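Local structure of phosphoribosylamine--glycine ligase (Thermotoga maritima, 1VKZ) at residues E40-P45 and T55-E60; R17-G22 and P69-V74; V126-E131 and K183-I188; E132-I137 and E165-G170; K346-P351 and V399-K404. The protein catalyses the ATP-dependent joining of glycine to 5-phosphoribosylamine, giving glycinamide ribonucleotide in de novo purine biosynthesis. All blocks are in the same frame, centred on the assembly; numbering follows the deposited sequence.

Contact 1: residues E40-P45 and T55-E60; sequences EVHFYP and TNHPYE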
# COMPACT_ATOMS: atom_id res chain seq x y z
N GLU A 40 17.41 16.33 4.53
CA GLU A 40 17.36 16.89 3.18
C GLU A 40 16.72 15.83 2.31
O GLU A 40 17.22 14.71 2.22
CB GLU A 40 18.78 17.19 2.69
CG GLU A 40 18.92 18.38 1.74
CD GLU A 40 20.28 18.41 1.03
OE1 GLU A 40 20.59 17.43 0.32
OE2 GLU A 40 21.04 19.41 1.17
N VAL A 41 15.60 16.16 1.68
CA VAL A 41 14.77 15.15 1.06
C VAL A 41 14.71 15.37 -0.44
O VAL A 41 14.44 16.46 -0.92
CB VAL A 41 13.38 15.07 1.77
CG1 VAL A 41 12.35 14.28 0.97
CG2 VAL A 41 13.54 14.45 3.17
N HIS A 42 15.01 14.32 -1.18
CA HIS A 42 14.91 14.31 -2.62
C HIS A 42 13.84 13.32 -3.08
O HIS A 42 13.82 12.16 -2.66
CB HIS A 42 16.26 13.98 -3.23
CG HIS A 42 17.36 14.85 -2.73
ND1 HIS A 42 17.70 16.05 -3.32
CD2 HIS A 42 18.17 14.72 -1.66
CE1 HIS A 42 18.68 16.61 -2.65
NE2 HIS A 42 18.99 15.83 -1.63
N PHE A 43 12.95 13.78 -3.94
CA PHE A 43 11.91 12.94 -4.48
C PHE A 43 12.16 12.66 -5.96
O PHE A 43 12.64 13.52 -6.69
CB PHE A 43 10.59 13.62 -4.36
CG PHE A 43 10.25 14.08 -3.00
CD1 PHE A 43 10.60 15.37 -2.58
CD2 PHE A 43 9.47 13.30 -2.16
CE1 PHE A 43 10.21 15.85 -1.32
CE2 PHE A 43 9.08 13.77 -0.93
CZ PHE A 43 9.46 15.08 -0.51
N TYR A 44 11.82 11.45 -6.38
CA TYR A 44 12.12 10.98 -7.73
C TYR A 44 10.92 10.23 -8.32
O TYR A 44 10.77 9.04 -8.04
CB TYR A 44 13.30 10.03 -7.68
CG TYR A 44 14.54 10.59 -7.06
CD1 TYR A 44 14.70 10.63 -5.67
CD2 TYR A 44 15.58 11.08 -7.84
CE1 TYR A 44 15.85 11.15 -5.11
CE2 TYR A 44 16.75 11.60 -7.27
CZ TYR A 44 16.86 11.61 -5.92
OH TYR A 44 17.96 12.12 -5.37
N PRO A 45 10.07 10.87 -9.13
CA PRO A 45 10.13 12.29 -9.49
C PRO A 45 9.30 13.25 -8.63
O PRO A 45 9.24 14.42 -8.94
CB PRO A 45 9.59 12.29 -10.91
CG PRO A 45 8.57 11.21 -10.89
CD PRO A 45 9.01 10.19 -9.87
N THR A 55 13.34 18.64 -2.84
CA THR A 55 13.56 18.93 -4.25
C THR A 55 13.23 17.71 -5.08
O THR A 55 13.72 16.62 -4.80
CB THR A 55 15.05 19.32 -4.49
OG1 THR A 55 15.83 18.84 -3.40
CG2 THR A 55 15.26 20.84 -4.46
N ASN A 56 12.44 17.92 -6.13
CA ASN A 56 12.09 16.88 -7.07
C ASN A 56 13.14 16.70 -8.19
O ASN A 56 13.60 17.67 -8.76
CB ASN A 56 10.74 17.22 -7.71
CG ASN A 56 9.59 17.16 -6.74
OD1 ASN A 56 9.74 16.69 -5.62
ND2 ASN A 56 8.42 17.64 -7.17
N HIS A 57 13.47 15.46 -8.51
CA HIS A 57 14.37 15.16 -9.61
C HIS A 57 13.76 14.04 -10.44
O HIS A 57 13.04 13.21 -9.91
CB HIS A 57 15.76 14.71 -9.10
CG HIS A 57 16.26 15.53 -7.95
ND1 HIS A 57 17.25 16.47 -8.09
CD2 HIS A 57 15.85 15.60 -6.66
CE1 HIS A 57 17.46 17.07 -6.93
NE2 HIS A 57 16.61 16.56 -6.04
N PRO A 58 14.03 14.01 -11.73
CA PRO A 58 13.58 12.90 -12.55
C PRO A 58 14.23 11.58 -12.15
O PRO A 58 15.42 11.54 -11.85
CB PRO A 58 14.01 13.31 -13.97
CG PRO A 58 15.08 14.33 -13.79
CD PRO A 58 14.74 15.04 -12.51
N TYR A 59 13.44 10.51 -12.14
CA TYR A 59 13.97 9.18 -11.90
C TYR A 59 14.37 8.56 -13.25
O TYR A 59 13.62 8.62 -14.23
CB TYR A 59 12.94 8.31 -11.17
CG TYR A 59 13.45 6.92 -10.88
CD1 TYR A 59 14.43 6.71 -9.93
CD2 TYR A 59 12.95 5.81 -11.58
CE1 TYR A 59 14.92 5.44 -9.66
CE2 TYR A 59 13.43 4.53 -11.33
CZ TYR A 59 14.42 4.35 -10.36
OH TYR A 59 14.90 3.08 -10.11
N GLU A 60 15.56 7.98 -13.30
CA GLU A 60 16.06 7.41 -14.55
C GLU A 60 16.77 6.07 -14.29
O GLU A 60 17.85 5.80 -14.83
CB GLU A 60 16.97 8.43 -15.25
CG GLU A 60 16.23 9.67 -15.79
CD GLU A 60 17.16 10.77 -16.27
OE1 GLU A 60 17.76 11.44 -15.40
OE2 GLU A 60 17.29 10.97 -17.50
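Strand 40-43 takes edge strand 55-56 alongside in parallel, and His42, on one face of the sheet, meets His57 from the loop that follows. His42 has CG anti to its carbonyl carbon (chi1 -53°), which brings ND1 to His57 NE2 at 3.0 Å, in the His42 ring plane; either could donate. The rings are oblique, planes 50° apart. NE2 of the same ring donates to Glu40 OE1 at 3.0 Å, so both nitrogens are engaged and the ring's rotation is fixed. Tyr44 lies beside His57, its CE2 3.7 Å from His57 CB, while its hydroxyl bonds to His19 on the next strand. On the opposite face Asn56 OD1 only packs on Phe43 CB, at 3.4 Å, amide square to phenyl, since OD1 bonds to Thr50 OG1 and ND2 to Asn47 O. Between the strands the bond from His57 N to Phe43 O is short, 2.8 Å, nearly along the C=O axis. An alanine for His42 would take this partner from His57 NE2 and Glu40 OE1 and would probably let both side chains drift. With NE2 donating, a neutral His42 would probably accept at ND1 and a charged one donate, so the bond to His57 may turn with ionisation.

Contact 2: residues R17-G22 and P69-V74; sequences RVHILG and PEEDIV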
# COMPACT_ATOMS: atom_id res chain seq x y z
N ARG A 17 20.91 12.73 4.00
CA ARG A 17 19.95 12.88 2.91
C ARG A 17 19.09 11.65 2.61
O ARG A 17 19.57 10.51 2.55
CB ARG A 17 20.66 13.31 1.65
CG ARG A 17 21.97 14.01 1.93
CD ARG A 17 22.49 14.90 0.83
NE ARG A 17 22.19 14.38 -0.49
CZ ARG A 17 22.83 14.75 -1.59
NH1 ARG A 17 23.83 15.63 -1.54
NH2 ARG A 17 22.47 14.21 -2.75
N VAL A 18 17.80 11.92 2.39
CA VAL A 18 16.79 10.91 2.12
C VAL A 18 16.29 11.03 0.69
O VAL A 18 15.97 12.10 0.18
CB VAL A 18 15.64 11.07 3.09
CG1 VAL A 18 14.56 10.01 2.86
CG2 VAL A 18 16.18 11.02 4.52
N HIS A 19 16.23 9.89 0.03
CA HIS A 19 15.81 9.87 -1.35
C HIS A 19 14.58 9.00 -1.53
O HIS A 19 14.58 7.82 -1.24
CB HIS A 19 16.96 9.31 -2.11
CG HIS A 19 18.17 10.18 -2.09
ND1 HIS A 19 18.35 11.22 -2.98
CD2 HIS A 19 19.26 10.17 -1.30
CE1 HIS A 19 19.52 11.78 -2.77
NE2 HIS A 19 20.10 11.17 -1.75
N ILE A 20 13.50 9.62 -1.97
CA ILE A 20 12.23 8.92 -2.06
C ILE A 20 11.85 8.72 -3.53
O ILE A 20 11.66 9.68 -4.32
CB ILE A 20 11.14 9.70 -1.25
CG1 ILE A 20 11.56 9.76 0.21
CG2 ILE A 20 9.77 9.03 -1.36
CD1 ILE A 20 10.88 10.74 0.98
N LEU A 21 11.73 7.45 -3.89
CA LEU A 21 11.25 7.11 -5.24
C LEU A 21 9.71 7.07 -5.29
O LEU A 21 9.08 6.38 -4.54
CB LEU A 21 11.87 5.80 -5.67
CG LEU A 21 13.39 5.74 -5.88
CD1 LEU A 21 14.21 6.77 -5.22
CD2 LEU A 21 13.90 4.37 -5.44
N GLY A 22 9.13 7.87 -6.18
CA GLY A 22 7.71 7.88 -6.43
C GLY A 22 7.11 9.27 -6.50
O GLY A 22 7.82 10.30 -6.40
N PRO A 69 24.95 8.37 -2.96
CA PRO A 69 25.92 7.74 -2.05
C PRO A 69 25.25 6.90 -0.96
O PRO A 69 24.02 6.81 -0.95
CB PRO A 69 26.65 8.94 -1.45
CG PRO A 69 25.60 10.01 -1.45
CD PRO A 69 24.81 9.82 -2.71
N GLU A 70 26.02 6.29 -0.05
CA GLU A 70 25.38 5.67 1.13
C GLU A 70 24.81 6.74 2.05
O GLU A 70 25.46 7.74 2.34
CB GLU A 70 26.28 4.75 1.92
CG GLU A 70 25.92 3.29 1.72
CD GLU A 70 26.31 2.79 0.34
OE1 GLU A 70 27.24 3.39 -0.27
OE2 GLU A 70 25.69 1.80 -0.11
N GLU A 71 23.63 6.44 2.57
CA GLU A 71 22.55 7.40 2.89
C GLU A 71 21.31 6.84 2.24
O GLU A 71 21.39 6.21 1.21
CB GLU A 71 22.80 8.82 2.38
CG GLU A 71 22.30 9.19 1.00
CD GLU A 71 22.92 10.52 0.57
OE1 GLU A 71 23.88 10.95 1.26
OE2 GLU A 71 22.50 11.14 -0.43
N ASP A 72 20.15 7.11 2.82
CA ASP A 72 18.98 6.27 2.62
C ASP A 72 18.21 6.49 1.34
O ASP A 72 17.92 7.63 1.01
CB ASP A 72 18.02 6.41 3.81
CG ASP A 72 17.34 5.08 4.14
OD1 ASP A 72 17.29 4.23 3.22
OD2 ASP A 72 16.88 4.75 5.25
N ILE A 73 17.84 5.40 0.66
CA ILE A 73 16.83 5.42 -0.43
C ILE A 73 15.59 4.65 -0.02
O ILE A 73 15.68 3.44 0.26
CB ILE A 73 17.34 4.76 -1.76
CG1 ILE A 73 18.74 5.21 -2.10
CG2 ILE A 73 16.37 5.04 -2.94
CD1 ILE A 73 18.87 6.64 -2.36
N VAL A 74 14.43 5.33 -0.02
CA VAL A 74 13.17 4.69 0.35
C VAL A 74 12.33 4.43 -0.90
O VAL A 74 11.83 5.35 -1.53
CB VAL A 74 12.35 5.47 1.38
CG1 VAL A 74 11.01 4.83 1.55
CG2 VAL A 74 13.07 5.55 2.74
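Glu71 OE2 is gripped twice, by one hydrogen bond and one purely electrostatic pairing. His19 NE2 donates to it at 2.7 Å, in the plane of the imidazole and onto the anti lone pair of the carboxylate, with ring and carboxylate only 15° from coplanar. The second grip comes from Arg17 NE, 3.3 Å from the same OE2, but the approach is far from the guanidinium plane, so charge alone links them. With ND1 of His19 bonded to Tyr44 OH, both ring nitrogens are held. Beside the base of the side chain, Ile73 CD1 presses on His19 CB at 3.3 Å, a tight fit, and Ile73 CG2 lies against both methyls of Leu21. Parallel pairing follows, led by Val74 N to His19 O at 2.8 Å. Strand 17-22 thus runs inside the parallel sheet of the Rossmann-like N domain, between strands 40-43 and 73-74; helix 25-36 packs on Val18 and Ile20, while helix 62-66 meets Leu21 and Ile73 on the other face.

Contact 3: residues V126-E131 and K183-I188; sequences VAETPE and KGPVVI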
# COMPACT_ATOMS: atom_id res chain seq x y z
N VAL A 126 -3.11 -24.08 -7.69
CA VAL A 126 -2.54 -23.28 -8.77
C VAL A 126 -3.03 -23.76 -10.13
O VAL A 126 -2.85 -24.93 -10.49
CB VAL A 126 -1.01 -23.33 -8.76
CG1 VAL A 126 -0.43 -22.47 -9.91
CG2 VAL A 126 -0.47 -22.86 -7.39
N ALA A 127 -3.65 -22.86 -10.88
CA ALA A 127 -4.05 -23.16 -12.26
C ALA A 127 -3.17 -22.36 -13.23
O ALA A 127 -3.21 -21.12 -13.25
CB ALA A 127 -5.54 -22.85 -12.47
N GLU A 128 -2.37 -23.11 -13.99
CA GLU A 128 -1.46 -22.56 -14.97
C GLU A 128 -2.10 -22.44 -16.35
O GLU A 128 -1.62 -21.67 -17.18
CB GLU A 128 -0.18 -23.42 -15.04
CG GLU A 128 0.98 -22.79 -14.28
CD GLU A 128 2.04 -23.78 -13.79
OE1 GLU A 128 2.49 -24.64 -14.59
OE2 GLU A 128 2.43 -23.65 -12.59
N THR A 129 -3.17 -23.21 -16.60
CA THR A 129 -3.98 -23.09 -17.82
C THR A 129 -5.47 -23.05 -17.46
O THR A 129 -5.86 -23.47 -16.36
CB THR A 129 -3.72 -24.25 -18.81
OG1 THR A 129 -4.48 -25.41 -18.43
CG2 THR A 129 -2.27 -24.71 -18.80
N PRO A 130 -6.30 -22.54 -18.38
CA PRO A 130 -7.76 -22.60 -18.25
C PRO A 130 -8.33 -24.00 -18.03
O PRO A 130 -9.34 -24.15 -17.33
CB PRO A 130 -8.24 -22.07 -19.60
CG PRO A 130 -7.19 -21.13 -19.99
CD PRO A 130 -5.90 -21.79 -19.58
N GLU A 131 -7.70 -25.00 -18.64
CA GLU A 131 -8.06 -26.40 -18.40
C GLU A 131 -7.93 -26.75 -16.90
O GLU A 131 -8.84 -27.34 -16.31
CB GLU A 131 -7.15 -27.31 -19.24
CG GLU A 131 -7.53 -28.78 -19.23
CD GLU A 131 -6.34 -29.69 -19.45
OE1 GLU A 131 -5.32 -29.51 -18.73
OE2 GLU A 131 -6.43 -30.59 -20.33
N LYS A 183 -0.89 -12.20 -17.25
CA LYS A 183 -0.90 -13.46 -17.96
C LYS A 183 -0.04 -14.43 -17.18
O LYS A 183 0.98 -14.05 -16.63
CB LYS A 183 -0.34 -13.25 -19.37
CG LYS A 183 0.11 -14.49 -20.11
CD LYS A 183 0.30 -14.17 -21.61
CE LYS A 183 1.28 -15.13 -22.29
NZ LYS A 183 1.15 -15.06 -23.78
N GLY A 184 -0.47 -15.67 -17.09
CA GLY A 184 0.24 -16.65 -16.31
C GLY A 184 -0.66 -17.25 -15.25
O GLY A 184 -1.86 -16.95 -15.19
N PRO A 185 -0.08 -18.09 -14.39
CA PRO A 185 -0.85 -18.90 -13.48
C PRO A 185 -1.74 -18.05 -12.60
O PRO A 185 -1.51 -16.84 -12.45
CB PRO A 185 0.21 -19.59 -12.63
CG PRO A 185 1.48 -19.52 -13.45
CD PRO A 185 1.37 -18.29 -14.24
N VAL A 186 -2.76 -18.70 -12.02
CA VAL A 186 -3.59 -18.08 -11.01
C VAL A 186 -3.68 -18.95 -9.77
O VAL A 186 -3.59 -20.17 -9.84
CB VAL A 186 -5.01 -17.76 -11.51
CG1 VAL A 186 -4.95 -16.86 -12.71
CG2 VAL A 186 -5.80 -19.04 -11.82
N VAL A 187 -3.80 -18.30 -8.64
CA VAL A 187 -4.14 -18.96 -7.39
C VAL A 187 -5.67 -19.06 -7.30
O VAL A 187 -6.40 -18.11 -7.61
CB VAL A 187 -3.61 -18.18 -6.13
CG1 VAL A 187 -3.84 -18.98 -4.84
CG2 VAL A 187 -2.11 -17.83 -6.30
N ILE A 188 -6.15 -20.21 -6.87
CA ILE A 188 -7.53 -20.34 -6.52
C ILE A 188 -7.49 -20.41 -5.01
O ILE A 188 -6.84 -21.27 -4.46
CB ILE A 188 -8.12 -21.59 -7.15
CG1 ILE A 188 -7.65 -21.69 -8.63
CG2 ILE A 188 -9.65 -21.54 -7.04
CD1 ILE A 188 -7.95 -23.00 -9.32
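Val126 stands near the end of strand 124-127, an edge strand of the four-stranded antiparallel sheet in the ATP-grasp domain, and faces Val187 of strand 186-190 in a non-hydrogen-bonded pair. Its CG1, anti to the backbone N, lies alongside Pro185, 4.0 Å from its CB; the side chain also packs on helix 107-116. Ala127 comes next and forms the hydrogen-bonded pair with Val186. Its N donates to Val186 O at 2.9 Å, nearly along the C=O axis, whereas Val186 N returns to Ala127 O at 2.8 Å from 27° above the carbonyl plane. The small CB of Ala127 turns to the sheet's other face, where it meets Val186 CG2 at 3.9 Å and Ile188 CD1, under the cover of helix 130-137. At Glu128 the strand has ended, yet the aliphatic part of the side chain still lies along the proline ring. Thr129 then caps helix 130-137 from the N-cap position, its OG1 accepting from Glu132 N, and Pro130 opens the helix and packs on helix 163-175. Residues 183-188 fall within the stretch predicted to bind ATP. The closest side-chain touch between the segments is Glu128 CG on Pro185 CG, at 3.4 Å.

Contact 4: residues E132-I137 and E165-G170; sequences ELREKI and ETIEKG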
# COMPACT_ATOMS: atom_id res chain seq x y z
N GLU A 132 -6.80 -26.37 -16.31
CA GLU A 132 -6.56 -26.64 -14.90
C GLU A 132 -7.56 -25.87 -14.04
O GLU A 132 -8.03 -26.39 -13.01
CB GLU A 132 -5.12 -26.26 -14.52
CG GLU A 132 -4.05 -27.09 -15.21
CD GLU A 132 -2.64 -26.60 -14.93
OE1 GLU A 132 -2.47 -25.65 -14.13
OE2 GLU A 132 -1.69 -27.17 -15.51
N LEU A 133 -7.88 -24.65 -14.46
CA LEU A 133 -8.88 -23.83 -13.78
C LEU A 133 -10.24 -24.54 -13.72
O LEU A 133 -10.91 -24.49 -12.69
CB LEU A 133 -9.01 -22.48 -14.50
CG LEU A 133 -9.97 -21.45 -13.89
CD1 LEU A 133 -9.74 -21.26 -12.41
CD2 LEU A 133 -9.81 -20.13 -14.61
N ARG A 134 -10.63 -25.20 -14.81
CA ARG A 134 -11.89 -25.98 -14.85
C ARG A 134 -11.87 -27.17 -13.88
O ARG A 134 -12.83 -27.41 -13.16
CB ARG A 134 -12.17 -26.52 -16.26
CG ARG A 134 -12.61 -25.49 -17.29
CD ARG A 134 -12.78 -26.08 -18.72
NE ARG A 134 -11.51 -26.16 -19.46
CZ ARG A 134 -11.24 -27.02 -20.45
NH1 ARG A 134 -12.14 -27.91 -20.87
NH2 ARG A 134 -10.04 -26.99 -21.04
N GLU A 135 -10.77 -27.92 -13.90
CA GLU A 135 -10.58 -29.07 -13.01
C GLU A 135 -10.50 -28.60 -11.57
O GLU A 135 -11.30 -29.01 -10.73
CB GLU A 135 -9.31 -29.86 -13.40
CG GLU A 135 -8.96 -31.05 -12.51
CD GLU A 135 -7.83 -30.77 -11.51
OE1 GLU A 135 -6.64 -30.91 -11.89
OE2 GLU A 135 -8.12 -30.44 -10.33
N LYS A 136 -9.53 -27.73 -11.30
CA LYS A 136 -9.21 -27.35 -9.93
C LYS A 136 -10.28 -26.46 -9.27
O LYS A 136 -10.32 -26.36 -8.04
CB LYS A 136 -7.81 -26.69 -9.87
CG LYS A 136 -6.69 -27.64 -10.34
CD LYS A 136 -5.35 -26.95 -10.43
CE LYS A 136 -4.32 -27.81 -11.18
NZ LYS A 136 -3.45 -28.55 -10.24
N ILE A 137 -11.15 -25.83 -10.05
CA ILE A 137 -12.18 -25.00 -9.46
C ILE A 137 -13.22 -25.84 -8.70
O ILE A 137 -13.83 -25.38 -7.73
CB ILE A 137 -12.84 -24.04 -10.51
CG1 ILE A 137 -13.32 -22.75 -9.84
CG2 ILE A 137 -13.96 -24.75 -11.30
CD1 ILE A 137 -12.20 -21.96 -9.17
N GLU A 165 -18.78 -17.63 -14.40
CA GLU A 165 -18.14 -16.32 -14.49
C GLU A 165 -16.70 -16.39 -14.00
O GLU A 165 -15.84 -15.67 -14.47
CB GLU A 165 -18.96 -15.31 -13.66
CG GLU A 165 -18.37 -13.90 -13.51
CD GLU A 165 -19.36 -12.92 -12.85
OE1 GLU A 165 -20.12 -13.33 -11.94
OE2 GLU A 165 -19.37 -11.73 -13.25
N THR A 166 -16.45 -17.27 -13.03
CA THR A 166 -15.12 -17.55 -12.54
C THR A 166 -14.25 -18.23 -13.60
O THR A 166 -13.07 -17.87 -13.80
CB THR A 166 -15.20 -18.44 -11.29
OG1 THR A 166 -16.01 -17.80 -10.30
CG2 THR A 166 -13.86 -18.56 -10.63
N ILE A 167 -14.81 -19.23 -14.28
CA ILE A 167 -14.06 -19.93 -15.29
C ILE A 167 -13.84 -18.99 -16.48
O ILE A 167 -12.74 -18.92 -17.00
CB ILE A 167 -14.82 -21.20 -15.71
CG1 ILE A 167 -14.81 -22.20 -14.56
CG2 ILE A 167 -14.20 -21.83 -16.95
CD1 ILE A 167 -15.92 -23.27 -14.69
N GLU A 168 -14.88 -18.26 -16.88
CA GLU A 168 -14.80 -17.35 -18.03
C GLU A 168 -13.77 -16.25 -17.85
O GLU A 168 -12.92 -16.06 -18.71
CB GLU A 168 -16.18 -16.74 -18.34
N LYS A 169 -13.83 -15.54 -16.72
CA LYS A 169 -12.90 -14.44 -16.44
C LYS A 169 -11.53 -14.95 -16.01
O LYS A 169 -10.49 -14.40 -16.40
CB LYS A 169 -13.46 -13.51 -15.35
CG LYS A 169 -14.61 -12.65 -15.83
CD LYS A 169 -15.19 -11.76 -14.73
CE LYS A 169 -16.55 -11.19 -15.21
NZ LYS A 169 -17.40 -10.65 -14.11
N GLY A 170 -11.52 -15.99 -15.20
CA GLY A 170 -10.27 -16.55 -14.71
C GLY A 170 -9.43 -17.16 -15.82
O GLY A 170 -8.20 -17.13 -15.76
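Helices 130-137 and 163-175 of the ATP-grasp domain pack side by side here, running nearly antiparallel at 150° with the axes of the two short segments 9.9 Å apart. Leu133 makes the closest approach: with CG anti to the backbone N (chi1 -177°), it drives CD2 onto the backbone of Gly170, 3.2 Å from its C atom. The absence of a side chain at Gly170 makes this possible, since a CB there would clash with that same methyl. Both helices cover one face of the antiparallel sheet in this alpha/beta layer, and Leu133 and Ile137 point onto its strands 144-148 and 186-190. One turn on, Ile137 splits its branches, CD1 meeting Thr166 CG2 at 4.1 Å and CG2 meeting Ile167 CD1 at 4.2 Å. Thr166 turns its methyl to Ile137 while its OG1 bonds to Ser162 O. Toward the outside, the exposed Arg134 crosses Ile167 at about a right angle, laying CG 4.0 Å from Ile167 CG2.

Contact 5: residues K346-P351 and V399-K404; sequences KEITLP and VHFEGK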
# COMPACT_ATOMS: atom_id res chain seq x y z
N LYS A 346 -7.30 19.65 -14.69
CA LYS A 346 -8.28 20.57 -14.09
C LYS A 346 -7.59 21.40 -13.01
O LYS A 346 -6.70 20.90 -12.33
CB LYS A 346 -9.46 19.79 -13.51
CG LYS A 346 -10.18 18.86 -14.53
CD LYS A 346 -11.18 19.63 -15.43
CE LYS A 346 -11.50 18.89 -16.74
NZ LYS A 346 -10.48 19.09 -17.83
N GLU A 347 -8.00 22.66 -12.85
CA GLU A 347 -7.26 23.60 -11.99
C GLU A 347 -7.64 23.48 -10.51
O GLU A 347 -8.81 23.46 -10.16
CB GLU A 347 -7.44 25.05 -12.48
CG GLU A 347 -6.52 26.04 -11.78
CD GLU A 347 -6.65 27.45 -12.32
OE1 GLU A 347 -7.04 27.61 -13.50
OE2 GLU A 347 -6.36 28.40 -11.56
N ILE A 348 -6.63 23.40 -9.64
CA ILE A 348 -6.83 23.15 -8.22
C ILE A 348 -6.65 24.40 -7.38
O ILE A 348 -5.58 24.99 -7.36
CB ILE A 348 -5.84 22.07 -7.72
CG1 ILE A 348 -6.01 20.77 -8.50
CG2 ILE A 348 -6.00 21.84 -6.23
CD1 ILE A 348 -4.73 19.97 -8.59
N THR A 349 -7.70 24.79 -6.68
CA THR A 349 -7.62 25.86 -5.70
C THR A 349 -7.42 25.25 -4.32
O THR A 349 -8.11 24.31 -3.93
CB THR A 349 -8.85 26.77 -5.76
OG1 THR A 349 -8.65 27.76 -6.78
CG2 THR A 349 -8.98 27.59 -4.49
N LEU A 350 -6.44 25.78 -3.61
CA LEU A 350 -6.02 25.28 -2.30
C LEU A 350 -6.19 26.36 -1.27
O LEU A 350 -6.03 27.54 -1.58
CB LEU A 350 -4.54 24.89 -2.31
CG LEU A 350 -4.05 23.62 -2.98
CD1 LEU A 350 -2.56 23.54 -2.72
CD2 LEU A 350 -4.76 22.34 -2.49
N PRO A 351 -6.51 25.99 -0.04
CA PRO A 351 -6.53 26.94 1.08
C PRO A 351 -5.17 27.48 1.53
O PRO A 351 -4.12 26.99 1.10
CB PRO A 351 -7.17 26.13 2.21
CG PRO A 351 -6.95 24.72 1.84
CD PRO A 351 -6.99 24.66 0.37
N VAL A 399 -10.97 22.81 -0.60
CA VAL A 399 -10.09 22.44 -1.70
C VAL A 399 -11.00 22.19 -2.89
O VAL A 399 -11.98 21.45 -2.75
CB VAL A 399 -9.26 21.17 -1.35
CG1 VAL A 399 -8.47 20.71 -2.55
CG2 VAL A 399 -8.31 21.44 -0.21
N HIS A 400 -10.70 22.80 -4.03
CA HIS A 400 -11.55 22.64 -5.22
C HIS A 400 -10.80 22.34 -6.50
O HIS A 400 -9.72 22.88 -6.77
CB HIS A 400 -12.40 23.87 -5.41
CG HIS A 400 -13.03 24.02 -6.77
ND1 HIS A 400 -14.08 23.22 -7.21
CD2 HIS A 400 -12.82 24.93 -7.76
CE1 HIS A 400 -14.46 23.62 -8.42
NE2 HIS A 400 -13.71 24.65 -8.77
N PHE A 401 -11.38 21.45 -7.28
CA PHE A 401 -11.07 21.34 -8.69
C PHE A 401 -12.27 20.67 -9.29
O PHE A 401 -13.04 20.07 -8.58
CB PHE A 401 -9.79 20.58 -8.96
CG PHE A 401 -9.74 19.21 -8.36
CD1 PHE A 401 -9.30 19.04 -7.05
CD2 PHE A 401 -10.12 18.09 -9.09
CE1 PHE A 401 -9.24 17.79 -6.50
CE2 PHE A 401 -10.06 16.83 -8.53
CZ PHE A 401 -9.62 16.69 -7.25
N GLU A 402 -12.44 20.80 -10.60
CA GLU A 402 -13.68 20.36 -11.24
C GLU A 402 -13.77 18.84 -11.28
O GLU A 402 -12.77 18.16 -11.50
CB GLU A 402 -13.81 20.93 -12.64
CG GLU A 402 -15.18 20.76 -13.25
CD GLU A 402 -15.40 21.68 -14.43
OE1 GLU A 402 -14.58 22.61 -14.63
OE2 GLU A 402 -16.40 21.48 -15.14
N GLY A 403 -14.98 18.35 -11.06
CA GLY A 403 -15.22 16.92 -10.92
C GLY A 403 -14.62 16.32 -9.68
O GLY A 403 -14.35 15.12 -9.65
N LYS A 404 -14.42 17.15 -8.66
CA LYS A 404 -13.76 16.75 -7.41
C LYS A 404 -14.56 15.65 -6.73
O LYS A 404 -15.71 15.86 -6.36
CB LYS A 404 -13.61 17.97 -6.49
CG LYS A 404 -13.56 17.68 -4.99
CD LYS A 404 -13.31 18.97 -4.19
CE LYS A 404 -13.99 18.94 -2.81
NZ LYS A 404 -14.30 20.29 -2.27
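Val399 is the apolar centre, and its two methyls work in different directions. CG2, anti to the carbonyl carbon, presses against Pro351 CD at 3.5 Å, while CG1 lies alongside Leu350 CD2 at 4.1 Å. Further along, Ile348 CG1 rests beside Phe401 CB at 3.8 Å, and the Phe401 ring, in the crowded position between N and carbonyl carbon (chi1 55°), has Lys404 CB over one face. An alanine at Val399 would remove both methyl contacts and would probably slacken the packing of Pro351 and Leu350. Two backbone bonds join the segments, Thr349 N to His400 O at 2.8 Å and His400 N to Thr349 O at 3.0 Å. Lys404 NZ bonds to Val399 O at 2.6 Å and also to Ala396 O of helix 385-398. At the rim Lys346 CD meets Glu402 CB at 4.0 Å, their charged ends staying apart. The arrangement is a single antiparallel bridge leading into a type II beta turn, Phe401 to Lys404, packed against strands 356-364 and 374-382 of the C domain.

Contacts 1 and 2 share one parallel sheet: strands 40-43 and 17-22 are neighbours, joined by side-chain and backbone bonds, and contact 1 is nested within the loop that contact 2 closes. Each joins an inner strand to an outermost one, contact 2 being buried and contact 1 partly exposed, yet both carry histidine-carboxylate chemistry. Contacts 3 and 4, centres 8 Å apart, share helix 130-137 and are buried and mainly apolar, the former with backbone pairing and the latter by van der Waals packing of side chains on side chains and on the Gly170 backbone. Contact 5, in the C domain, is also partly buried, with apolar groups inside and charged ones outside. The pairs 1-2 and 3-4 lie far apart, about 38 to 44 Å between centres.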